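PDB 4ZOH: putative oxidoreductase FAD-binding subunit from Sulfolobus tokodaii, which binds flavin-adenine dinucleotide and, as the putative flavoprotein subunit of a molybdopterin-dependent dehydrogenase, probably relays electrons during substrate oxidation. Local coordinates for residues S111-S116 with F151-N156; A128-T133 with V141-F146; Y119-I124 with G208-N213; S145-M150 with N213-R218. One frame throughout, in Å; residues are numbered along the deposited sequence.

Overall arrangement
Followed from the N terminus, the chain leaves helix 106-112 at the FAD, and contact 1 closes a first loop when 151-156 returns to 111-116. Contact 3 starts just afterwards, on helix 119-125, and ends much later on strand 201-210, so it crosses contact 1. The short hairpin closure of contact 2, 128-133 with 141-146, lies within both of these loops. Contact 4 takes over at S145 and F146, where contact 2 ends, and joins 145-150 to 213-218, crossing contacts 1 and 3. Contacts 1 and 2 thus knit the FAD-binding family region internally, whereas contacts 3 and 4 tie it to the C-terminal flavoprotein region.

Contact 1 of 4, residues S111-S116 with F151-N156; sequences SHLDPS and FTPDLN. With FAD (flavin-adenine dinucleotide), chain H.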
# COMPACT_ATOMS: atom_id res chain seq x y z
N SER B 111 40.42 -22.05 -2.20
CA SER B 111 39.66 -23.24 -1.77
C SER B 111 38.57 -23.57 -2.79
O SER B 111 38.18 -24.70 -2.96
CB SER B 111 39.11 -23.11 -0.38
OG SER B 111 40.14 -22.78 0.54
N HIS B 112 38.17 -22.57 -3.56
CA HIS B 112 37.13 -22.76 -4.56
C HIS B 112 37.65 -23.33 -5.88
O HIS B 112 37.01 -24.21 -6.46
CB HIS B 112 36.37 -21.43 -4.76
CG HIS B 112 35.32 -21.49 -5.83
ND1 HIS B 112 34.22 -22.32 -5.75
CD2 HIS B 112 35.18 -20.79 -6.98
CE1 HIS B 112 33.48 -22.16 -6.82
NE2 HIS B 112 34.02 -21.22 -7.58
N LEU B 113 38.79 -22.80 -6.36
CA LEU B 113 39.50 -23.33 -7.57
C LEU B 113 38.77 -23.26 -8.90
O LEU B 113 38.81 -24.21 -9.70
CB LEU B 113 40.04 -24.74 -7.38
CG LEU B 113 41.27 -24.88 -6.50
CD1 LEU B 113 41.72 -26.33 -6.61
CD2 LEU B 113 42.41 -23.93 -6.92
N ASP B 114 38.13 -22.13 -9.16
CA ASP B 114 37.64 -21.90 -10.51
C ASP B 114 38.84 -21.86 -11.47
O ASP B 114 39.77 -21.10 -11.24
CB ASP B 114 36.86 -20.60 -10.58
CG ASP B 114 36.16 -20.43 -11.88
OD1 ASP B 114 36.80 -20.32 -12.97
OD2 ASP B 114 34.94 -20.43 -11.80
N PRO B 115 38.80 -22.64 -12.56
CA PRO B 115 39.95 -22.67 -13.47
C PRO B 115 40.18 -21.38 -14.26
O PRO B 115 41.14 -21.30 -15.05
CB PRO B 115 39.61 -23.84 -14.42
CG PRO B 115 38.13 -23.90 -14.41
CD PRO B 115 37.72 -23.55 -13.00
N SER B 116 39.30 -20.38 -14.08
CA SER B 116 39.59 -19.06 -14.66
C SER B 116 39.90 -18.01 -13.64
O SER B 116 39.96 -16.86 -13.99
CB SER B 116 38.43 -18.56 -15.51
OG SER B 116 38.08 -19.56 -16.40
N PHE B 151 38.15 -26.98 -9.23
CA PHE B 151 37.20 -27.02 -8.11
C PHE B 151 37.58 -28.08 -7.08
O PHE B 151 36.78 -28.41 -6.20
CB PHE B 151 35.74 -27.22 -8.61
CG PHE B 151 35.27 -26.18 -9.60
CD1 PHE B 151 35.01 -24.87 -9.18
CD2 PHE B 151 35.08 -26.51 -10.96
CE1 PHE B 151 34.60 -23.89 -10.10
CE2 PHE B 151 34.68 -25.53 -11.89
CZ PHE B 151 34.43 -24.22 -11.45
N THR B 152 38.80 -28.61 -7.19
CA THR B 152 39.21 -29.74 -6.33
C THR B 152 40.51 -29.44 -5.57
O THR B 152 41.59 -29.81 -6.02
CB THR B 152 39.34 -31.04 -7.13
OG1 THR B 152 38.26 -31.12 -8.06
CG2 THR B 152 39.30 -32.30 -6.22
N PRO B 153 40.40 -28.73 -4.42
CA PRO B 153 41.53 -28.43 -3.55
C PRO B 153 41.93 -29.66 -2.75
O PRO B 153 41.15 -30.59 -2.64
CB PRO B 153 40.97 -27.35 -2.62
CG PRO B 153 39.53 -27.72 -2.49
CD PRO B 153 39.14 -28.18 -3.87
N ASP B 154 43.14 -29.65 -2.20
CA ASP B 154 43.67 -30.73 -1.35
C ASP B 154 43.30 -30.41 0.08
O ASP B 154 44.14 -29.95 0.90
CB ASP B 154 45.20 -30.85 -1.52
CG ASP B 154 45.86 -31.73 -0.45
OD1 ASP B 154 45.33 -32.82 -0.15
OD2 ASP B 154 46.89 -31.32 0.11
N LEU B 155 42.02 -30.63 0.37
CA LEU B 155 41.44 -30.29 1.66
C LEU B 155 40.57 -31.43 2.08
O LEU B 155 39.78 -31.95 1.31
CB LEU B 155 40.59 -29.01 1.57
CG LEU B 155 41.34 -27.68 1.59
CD1 LEU B 155 40.40 -26.54 1.20
CD2 LEU B 155 42.02 -27.40 2.93
N ASN B 156 40.73 -31.83 3.32
CA ASN B 156 39.93 -32.92 3.87
C ASN B 156 38.84 -32.36 4.77
O ASN B 156 38.98 -31.24 5.30
CB ASN B 156 40.83 -33.89 4.65
CG ASN B 156 41.91 -34.47 3.80
OD1 ASN B 156 43.05 -33.99 3.82
ND2 ASN B 156 41.57 -35.48 3.00
PA FAD H . 33.55 -18.12 -0.26
O1A FAD H . 32.54 -17.91 -1.34
O2A FAD H . 33.26 -17.78 1.14
O5B FAD H . 33.98 -19.62 -0.24
C5B FAD H . 34.30 -20.30 -1.49
C4B FAD H . 34.69 -21.85 -1.16
O4B FAD H . 35.82 -21.97 -0.21
C3B FAD H . 33.52 -22.49 -0.43
O3B FAD H . 33.38 -23.82 -0.86
C2B FAD H . 33.87 -22.38 1.08
O2B FAD H . 33.26 -23.38 1.90
C1B FAD H . 35.34 -22.62 1.06
N9A FAD H . 36.24 -21.83 1.89
C8A FAD H . 36.27 -20.51 2.08
N7A FAD H . 37.33 -20.20 2.86
C5A FAD H . 37.98 -21.35 3.15
C6A FAD H . 39.14 -21.67 3.89
N6A FAD H . 39.82 -20.67 4.44
N1A FAD H . 39.52 -22.95 4.01
C2A FAD H . 38.87 -23.96 3.38
N3A FAD H . 37.76 -23.69 2.68
C4A FAD H . 37.29 -22.40 2.54
N1 FAD H . 37.31 -14.41 -9.01
C2 FAD H . 38.42 -14.27 -9.84
O2 FAD H . 39.42 -14.92 -9.61
N3 FAD H . 38.40 -13.41 -10.90
C4 FAD H . 37.29 -12.69 -11.18
O4 FAD H . 37.34 -11.90 -12.13
C4X FAD H . 36.14 -12.85 -10.37
N5 FAD H . 35.01 -12.11 -10.65
C5X FAD H . 33.86 -12.30 -9.84
C6 FAD H . 32.70 -11.60 -10.17
C7 FAD H . 31.56 -11.73 -9.37
C7M FAD H . 30.32 -10.91 -9.81
C8 FAD H . 31.57 -12.59 -8.26
C8M FAD H . 30.33 -12.81 -7.35
C9 FAD H . 32.72 -13.34 -7.95
C9A FAD H . 33.87 -13.17 -8.73
N10 FAD H . 35.05 -13.90 -8.45
C10 FAD H . 36.17 -13.71 -9.29
C1' FAD H . 35.15 -14.84 -7.34
C2' FAD H . 35.59 -14.13 -6.05
O2' FAD H . 36.99 -13.81 -6.18
C3' FAD H . 35.30 -14.96 -4.77
O3' FAD H . 35.44 -14.05 -3.68
C4' FAD H . 36.26 -16.12 -4.57
O4' FAD H . 36.26 -16.92 -5.76
C5' FAD H . 35.87 -17.00 -3.36
O5' FAD H . 36.40 -16.32 -2.20
P FAD H . 35.46 -15.99 -0.98
O1P FAD H . 36.32 -15.55 0.16
O2P FAD H . 34.37 -15.08 -1.40
O3P FAD H . 34.95 -17.46 -0.70
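The carbonyl O of L113 takes the backbone N-H of F151 at 2.9 Å, the donor standing 39° above the carbonyl plane. One residue earlier H112 adds a weaker grip, its backbone O lying 3.3 Å from F151 CA in a nearly straight CA-H...O contact. The carbonyls of H112 and L113 thus receive F151 at the helix exit, for L113, with positive phi, is where the chain leaves helix 106-112. With CG beside its own backbone N (chi1 -56°), F151 folds its ring back along that exit, so that L113 O lies over one face near the rim. The ring also turns its edge to the imidazole face of H112, an offset edge-to-face pair with planes at 66°. Beyond it, CZ of F151 meets CD of P115 at 3.7 Å. D114 closes an Asx turn, its OD1 accepting S116 N at 2.7 Å through the anti lone pair. S111, H112 and L155 line the FAD pocket. P153 CG sits 3.3 Å from the S111 carbonyl O, and L155 CD1 lies 3.7 Å from adenine C2A. The hydroxyl of S111 also adjoins the adenine and is bonded to G107 O within the helix. The contact rests on its surroundings, P153 and L155 touching F146 of helix 143-146, and S111 and L155 touching V161 of strand 160-167.

Contact 2 of 4, residues A128-T133 with V141-F146; sequences AKVKIT and VNFKSF
V130 and V141 form the hydrogen-bonded antiparallel pair that holds this end of the hairpin: V130 N gives to V141 O at 3.0 Å, and V141 N returns the bond to V130 O at 3.1 Å. K129 and N142 follow as a non-hydrogen-bonded pair with diverging side chains. The pairing then runs into the helix, since F143 N, in its first turn, donates to A128 O at 2.8 Å. N142 occupies the N-cap position, although its side chain makes no capping bond. A water adds a further polar link, donating to both A128 O and N142 OD1, so that A128 O accepts from two partners.

Apolar contacts dominate the face that carries V130 and V141. V130 holds CG1 anti to its backbone N (chi1 -173°), which sets that methyl squarely over the F146 ring, 4.0 Å from the centroid in a CH-pi contact. Its other methyl, CG2, reaches CG of the same ring at 3.9 Å. I132 approaches differently, its CD1 meeting CD1 at the edge of F146 at 3.8 Å. Trimming F146 to an alanine would probably open a gap beneath the V130 methyls and leave I132 CD1 without its aromatic neighbour. A128 CB meanwhile rests 4.0 Å from F143 CB.

The hairpin forms one margin of a five-stranded antiparallel sheet. Strand 129-134 is flanked on its far side by strand 160-167, whose V161 touches V130, while F143 packs onto P120 and L123 of helix 119-125.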
# COMPACT_ATOMS: atom_id res chain seq x y z
N ALA B 128 54.06 -20.24 -4.59
CA ALA B 128 53.30 -20.05 -3.37
C ALA B 128 53.13 -21.35 -2.59
O ALA B 128 53.10 -22.46 -3.21
CB ALA B 128 51.93 -19.49 -3.71
N LYS B 129 53.00 -21.22 -1.26
CA LYS B 129 52.57 -22.36 -0.41
C LYS B 129 51.33 -22.05 0.44
O LYS B 129 51.14 -20.92 0.90
CB LYS B 129 53.70 -22.77 0.55
CG LYS B 129 54.99 -23.27 -0.09
CD LYS B 129 56.01 -23.65 1.00
CE LYS B 129 57.39 -23.99 0.42
NZ LYS B 129 57.28 -24.89 -0.76
N VAL B 130 50.59 -23.12 0.76
CA VAL B 130 49.29 -23.11 1.41
C VAL B 130 49.43 -23.79 2.78
O VAL B 130 49.73 -24.98 2.84
CB VAL B 130 48.20 -23.82 0.57
CG1 VAL B 130 46.81 -23.63 1.19
CG2 VAL B 130 48.22 -23.34 -0.90
N LYS B 131 49.27 -23.02 3.86
CA LYS B 131 49.21 -23.59 5.19
C LYS B 131 47.77 -24.04 5.40
O LYS B 131 46.84 -23.24 5.25
CB LYS B 131 49.67 -22.60 6.26
CG LYS B 131 49.60 -23.12 7.71
CD LYS B 131 50.19 -22.13 8.68
CE LYS B 131 51.73 -22.04 8.56
NZ LYS B 131 52.38 -20.99 9.42
N ILE B 132 47.60 -25.33 5.71
CA ILE B 132 46.31 -25.97 5.96
C ILE B 132 46.22 -26.32 7.43
O ILE B 132 47.13 -26.97 7.94
CB ILE B 132 46.14 -27.23 5.09
CG1 ILE B 132 46.29 -26.88 3.62
CG2 ILE B 132 44.81 -27.91 5.39
CD1 ILE B 132 46.32 -28.06 2.66
N THR B 133 45.16 -25.89 8.11
CA THR B 133 45.00 -26.19 9.51
C THR B 133 43.89 -27.18 9.85
O THR B 133 42.82 -27.18 9.25
CB THR B 133 44.89 -24.92 10.34
OG1 THR B 133 46.02 -24.10 10.05
CG2 THR B 133 44.88 -25.22 11.82
N VAL B 141 51.79 -27.19 2.10
CA VAL B 141 51.95 -27.87 0.82
C VAL B 141 52.27 -26.81 -0.24
O VAL B 141 52.09 -25.62 -0.01
CB VAL B 141 50.72 -28.72 0.43
CG1 VAL B 141 50.50 -29.87 1.42
CG2 VAL B 141 49.48 -27.85 0.31
N ASN B 142 52.75 -27.26 -1.39
CA ASN B 142 53.07 -26.39 -2.52
C ASN B 142 51.79 -26.08 -3.26
O ASN B 142 50.95 -27.01 -3.43
CB ASN B 142 54.02 -27.11 -3.49
CG ASN B 142 55.43 -27.20 -2.95
OD1 ASN B 142 56.02 -26.20 -2.52
ND2 ASN B 142 55.95 -28.41 -2.91
N PHE B 143 51.66 -24.82 -3.71
CA PHE B 143 50.42 -24.44 -4.42
C PHE B 143 50.14 -25.49 -5.49
O PHE B 143 48.96 -25.89 -5.66
CB PHE B 143 50.36 -22.99 -4.98
CG PHE B 143 49.06 -22.68 -5.69
CD1 PHE B 143 47.89 -22.42 -4.95
CD2 PHE B 143 48.97 -22.75 -7.08
CE1 PHE B 143 46.68 -22.21 -5.60
CE2 PHE B 143 47.78 -22.52 -7.75
CZ PHE B 143 46.62 -22.26 -7.00
N LYS B 144 51.20 -25.98 -6.17
CA LYS B 144 50.99 -26.89 -7.30
C LYS B 144 50.28 -28.16 -6.93
O LYS B 144 49.45 -28.66 -7.71
CB LYS B 144 52.28 -27.23 -8.07
CG LYS B 144 51.95 -28.06 -9.31
CD LYS B 144 53.16 -28.75 -9.90
CE LYS B 144 52.83 -29.29 -11.26
NZ LYS B 144 54.13 -29.48 -11.97
N SER B 145 50.60 -28.69 -5.76
CA SER B 145 50.00 -29.93 -5.29
C SER B 145 48.63 -29.70 -4.66
O SER B 145 47.81 -30.61 -4.65
CB SER B 145 50.91 -30.59 -4.24
OG SER B 145 52.26 -30.60 -4.69
N PHE B 146 48.41 -28.49 -4.12
CA PHE B 146 47.14 -28.14 -3.49
C PHE B 146 46.00 -28.14 -4.52
O PHE B 146 44.88 -28.63 -4.26
CB PHE B 146 47.27 -26.82 -2.76
CG PHE B 146 46.00 -26.34 -2.14
CD1 PHE B 146 45.56 -26.87 -0.92
CD2 PHE B 146 45.26 -25.31 -2.74
CE1 PHE B 146 44.37 -26.42 -0.33
CE2 PHE B 146 44.08 -24.87 -2.16
CZ PHE B 146 43.65 -25.41 -0.94
O HOH W 1 55.17 -24.13 -4.40

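Contact 3 of 4, residues Y119-I124 with G208-N213; sequences YPAALI and GLTAVN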
# COMPACT_ATOMS: atom_id res chain seq x y z
N TYR B 119 44.14 -15.44 -9.10
CA TYR B 119 45.28 -15.71 -8.22
C TYR B 119 46.18 -16.87 -8.69
O TYR B 119 47.39 -16.75 -8.58
CB TYR B 119 44.88 -15.99 -6.78
CG TYR B 119 44.46 -14.80 -5.94
CD1 TYR B 119 45.22 -13.62 -5.89
CD2 TYR B 119 43.30 -14.90 -5.13
CE1 TYR B 119 44.83 -12.56 -5.06
CE2 TYR B 119 42.92 -13.88 -4.30
CZ TYR B 119 43.67 -12.71 -4.27
OH TYR B 119 43.21 -11.68 -3.50
N PRO B 120 45.59 -18.01 -9.13
CA PRO B 120 46.42 -19.19 -9.43
C PRO B 120 47.51 -18.94 -10.48
O PRO B 120 48.54 -19.53 -10.39
CB PRO B 120 45.40 -20.22 -9.99
CG PRO B 120 44.11 -19.84 -9.32
CD PRO B 120 44.16 -18.32 -9.32
N ALA B 121 47.26 -18.05 -11.43
CA ALA B 121 48.32 -17.70 -12.36
C ALA B 121 49.52 -17.09 -11.62
O ALA B 121 50.65 -17.49 -11.90
CB ALA B 121 47.82 -16.79 -13.46
N ALA B 122 49.27 -16.12 -10.74
CA ALA B 122 50.31 -15.53 -9.91
C ALA B 122 50.87 -16.53 -8.90
O ALA B 122 52.06 -16.57 -8.71
CB ALA B 122 49.86 -14.24 -9.20
N LEU B 123 50.01 -17.35 -8.29
CA LEU B 123 50.48 -18.20 -7.22
C LEU B 123 51.36 -19.35 -7.79
O LEU B 123 52.28 -19.82 -7.15
CB LEU B 123 49.32 -18.74 -6.39
CG LEU B 123 48.54 -17.75 -5.48
CD1 LEU B 123 47.30 -18.41 -4.88
CD2 LEU B 123 49.32 -17.09 -4.35
N ILE B 124 51.05 -19.84 -8.97
CA ILE B 124 51.87 -20.93 -9.53
C ILE B 124 53.24 -20.39 -9.92
O ILE B 124 54.24 -21.07 -9.74
CB ILE B 124 51.16 -21.74 -10.64
CG1 ILE B 124 51.86 -23.09 -10.89
CG2 ILE B 124 51.04 -20.96 -11.91
CD1 ILE B 124 51.27 -24.24 -10.10
N GLY B 208 52.89 -17.71 -15.26
CA GLY B 208 51.72 -18.54 -14.90
C GLY B 208 50.54 -18.32 -15.84
O GLY B 208 50.26 -17.19 -16.24
N LEU B 209 49.85 -19.41 -16.18
CA LEU B 209 48.72 -19.33 -17.05
C LEU B 209 47.47 -19.81 -16.32
O LEU B 209 47.42 -20.91 -15.76
CB LEU B 209 48.93 -20.16 -18.33
CG LEU B 209 50.12 -19.98 -19.29
CD1 LEU B 209 49.91 -20.93 -20.48
CD2 LEU B 209 50.36 -18.53 -19.73
N THR B 210 46.46 -18.96 -16.40
CA THR B 210 45.15 -19.32 -15.92
C THR B 210 44.12 -19.22 -17.05
O THR B 210 44.34 -18.55 -18.10
CB THR B 210 44.77 -18.50 -14.66
OG1 THR B 210 43.59 -19.08 -14.07
CG2 THR B 210 44.56 -17.02 -15.02
N ALA B 211 43.01 -19.90 -16.81
CA ALA B 211 41.81 -19.99 -17.67
C ALA B 211 42.00 -20.77 -18.93
O ALA B 211 41.11 -20.76 -19.82
CB ALA B 211 41.20 -18.61 -17.98
N VAL B 212 43.16 -21.43 -19.05
CA VAL B 212 43.51 -22.18 -20.27
C VAL B 212 43.81 -23.67 -20.02
O VAL B 212 44.30 -24.36 -20.92
CB VAL B 212 44.61 -21.49 -21.14
CG1 VAL B 212 44.10 -20.15 -21.69
CG2 VAL B 212 45.95 -21.28 -20.41
N ASN B 213 43.55 -24.14 -18.80
CA ASN B 213 43.71 -25.55 -18.39
C ASN B 213 42.75 -25.77 -17.23
O ASN B 213 42.15 -24.81 -16.77
CB ASN B 213 45.13 -25.81 -17.88
CG ASN B 213 46.20 -25.43 -18.88
OD1 ASN B 213 46.49 -26.20 -19.80
ND2 ASN B 213 46.78 -24.25 -18.73
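The backbones of A121 and G208 come within 4.3 Å, CA to CA, where helix 119-125 runs nearly antiparallel to strand 201-210. The axes of the short segments pass 6.3 Å apart at 160°, a close case of helix-on-sheet packing that joins the FAD-binding family region to the C-terminal one. Glycine makes the closeness possible. A CB on G208 would point at the helix and fall 1.8 Å from A121 O, an outright clash; in its absence, the G208 CA-H is directed almost straight at that carbonyl, CA to O 3.4 Å. I124 adds a second contact, its CG2 lying 3.9 Å from G208 CA. The strand keeps its place in the sheet at the same time, G208 and T210 bonding through their backbones to A192 and G190 of strand 189-198, and L209 to V217 on the other side.

T210 divides its two branches between different tasks. Its hydroxyl, anti to the backbone N (chi1 -168°), is hydrogen-bonded to A117 O, shortly before Y119 in the chain, which leaves the methyl for the apolar seam. That methyl, CG2, meets A121 CB at 3.6 Å.

Contact 4 of 4, residues S145-M150 with N213-R218; sequences SFAKDM and NNVAVR
D149 belongs to a classic beta bulge, in which it and K148 both face T152, and its carboxylate meets N214, in the loop that leads from strand 201-210 to strand 217-218. N214 ND2 donates to D149 OD1 at 2.6 Å. The bond is nearly straight, 166° at the hydrogen, and OD1 lies close to the amide plane of N214, yet the donor stands above the carboxylate plane, the two flat groups being turned 77° apart. M150 N reaches the same oxygen at 2.9 Å from the opposite face, so OD1 is clasped between a side-chain and a backbone donor. N214 achieves its reach with CG between its backbone N and carbonyl carbon (chi1 63°).

Beside this polar clasp a methyl packs against the backbone. V215 sets CG1 against A147 and D149, 3.5 Å from both the D149 carbonyl carbon and A147 O, with A147 CB as its apolar partner at 4.2 Å. Here A147 is the centre of an inverse gamma turn just after helix 143-146. M150 CB touches N214 O at 3.4 Å. Further along, V217 bonds to L209, and R218 forms salt bridges with D127 and E223, fixing the loop's far end.

With an alanine here instead of D149, N214 ND2 would probably be left without its acceptor and its amide set free to turn, while M150 N would lose its bond to OD1 as well. The chemistry is that of a single carboxylate oxygen shared by two uncharged N-H donors, which would be expected to favour the ionised aspartate while tethering the loop beside the bulge.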
# COMPACT_ATOMS: atom_id res chain seq x y z
N SER B 145 50.60 -28.69 -5.76
CA SER B 145 50.00 -29.93 -5.29
C SER B 145 48.63 -29.70 -4.66
O SER B 145 47.81 -30.61 -4.65
CB SER B 145 50.91 -30.59 -4.24
OG SER B 145 52.26 -30.60 -4.69
N PHE B 146 48.41 -28.49 -4.12
CA PHE B 146 47.14 -28.14 -3.49
C PHE B 146 46.00 -28.14 -4.52
O PHE B 146 44.88 -28.63 -4.26
CB PHE B 146 47.27 -26.82 -2.76
CG PHE B 146 46.00 -26.34 -2.14
CD1 PHE B 146 45.56 -26.87 -0.92
CD2 PHE B 146 45.26 -25.31 -2.74
CE1 PHE B 146 44.37 -26.42 -0.33
CE2 PHE B 146 44.08 -24.87 -2.16
CZ PHE B 146 43.65 -25.41 -0.94
N ALA B 147 46.33 -27.66 -5.71
CA ALA B 147 45.35 -27.56 -6.77
C ALA B 147 45.20 -28.86 -7.54
O ALA B 147 45.65 -29.00 -8.67
CB ALA B 147 45.67 -26.35 -7.67
N LYS B 148 44.53 -29.82 -6.91
CA LYS B 148 44.36 -31.16 -7.49
C LYS B 148 43.62 -31.21 -8.83
O LYS B 148 43.95 -32.04 -9.66
CB LYS B 148 43.69 -32.07 -6.47
CG LYS B 148 44.52 -32.33 -5.21
CD LYS B 148 43.78 -33.17 -4.16
CE LYS B 148 43.19 -34.48 -4.67
NZ LYS B 148 41.81 -34.71 -4.14
N ASP B 149 42.64 -30.34 -9.07
CA ASP B 149 41.89 -30.33 -10.36
C ASP B 149 40.92 -29.12 -10.30
O ASP B 149 40.80 -28.52 -9.24
CB ASP B 149 41.12 -31.67 -10.55
CG ASP B 149 40.67 -31.95 -12.00
OD1 ASP B 149 40.76 -31.14 -12.95
OD2 ASP B 149 40.11 -33.03 -12.18
N MET B 150 40.28 -28.73 -11.40
CA MET B 150 39.26 -27.69 -11.30
C MET B 150 38.36 -27.99 -10.08
O MET B 150 37.96 -29.14 -9.87
CB MET B 150 38.43 -27.57 -12.58
CG MET B 150 37.88 -28.88 -13.12
SD MET B 150 37.03 -28.48 -14.60
CE MET B 150 36.72 -30.12 -15.27
N ASN B 213 43.55 -24.14 -18.80
CA ASN B 213 43.71 -25.55 -18.39
C ASN B 213 42.75 -25.77 -17.23
O ASN B 213 42.15 -24.81 -16.77
CB ASN B 213 45.13 -25.81 -17.88
CG ASN B 213 46.20 -25.43 -18.88
OD1 ASN B 213 46.49 -26.20 -19.80
ND2 ASN B 213 46.78 -24.25 -18.73
N ASN B 214 42.67 -26.99 -16.71
CA ASN B 214 41.79 -27.30 -15.58
C ASN B 214 42.32 -26.69 -14.30
O ASN B 214 41.54 -26.33 -13.40
CB ASN B 214 41.63 -28.83 -15.42
CG ASN B 214 42.96 -29.52 -15.09
OD1 ASN B 214 43.96 -29.27 -15.75
ND2 ASN B 214 42.98 -30.36 -14.06
N VAL B 215 43.66 -26.58 -14.21
CA VAL B 215 44.32 -25.84 -13.11
C VAL B 215 45.39 -24.94 -13.71
O VAL B 215 45.67 -25.08 -14.90
CB VAL B 215 44.93 -26.74 -12.00
CG1 VAL B 215 43.85 -27.54 -11.29
CG2 VAL B 215 46.06 -27.64 -12.54
N ALA B 216 45.93 -24.01 -12.92
CA ALA B 216 46.97 -23.08 -13.41
C ALA B 216 48.26 -23.85 -13.73
O ALA B 216 48.57 -24.77 -13.01
CB ALA B 216 47.27 -22.00 -12.38
N VAL B 217 48.98 -23.46 -14.78
CA VAL B 217 50.31 -24.06 -15.10
C VAL B 217 51.41 -23.03 -15.33
O VAL B 217 51.14 -21.86 -15.62
CB VAL B 217 50.27 -25.02 -16.31
CG1 VAL B 217 49.35 -26.19 -16.02
CG2 VAL B 217 49.82 -24.31 -17.57
N ARG B 218 52.65 -23.49 -15.21
CA ARG B 218 53.82 -22.70 -15.58
C ARG B 218 54.01 -22.71 -17.10
O ARG B 218 53.86 -23.73 -17.69
CB ARG B 218 55.03 -23.27 -14.87
CG ARG B 218 55.05 -22.94 -13.38
CD ARG B 218 55.22 -21.44 -13.16
NE ARG B 218 56.62 -21.09 -13.24
CZ ARG B 218 57.47 -21.23 -12.23
NH1 ARG B 218 57.07 -21.69 -11.04
NH2 ARG B 218 58.72 -20.90 -12.40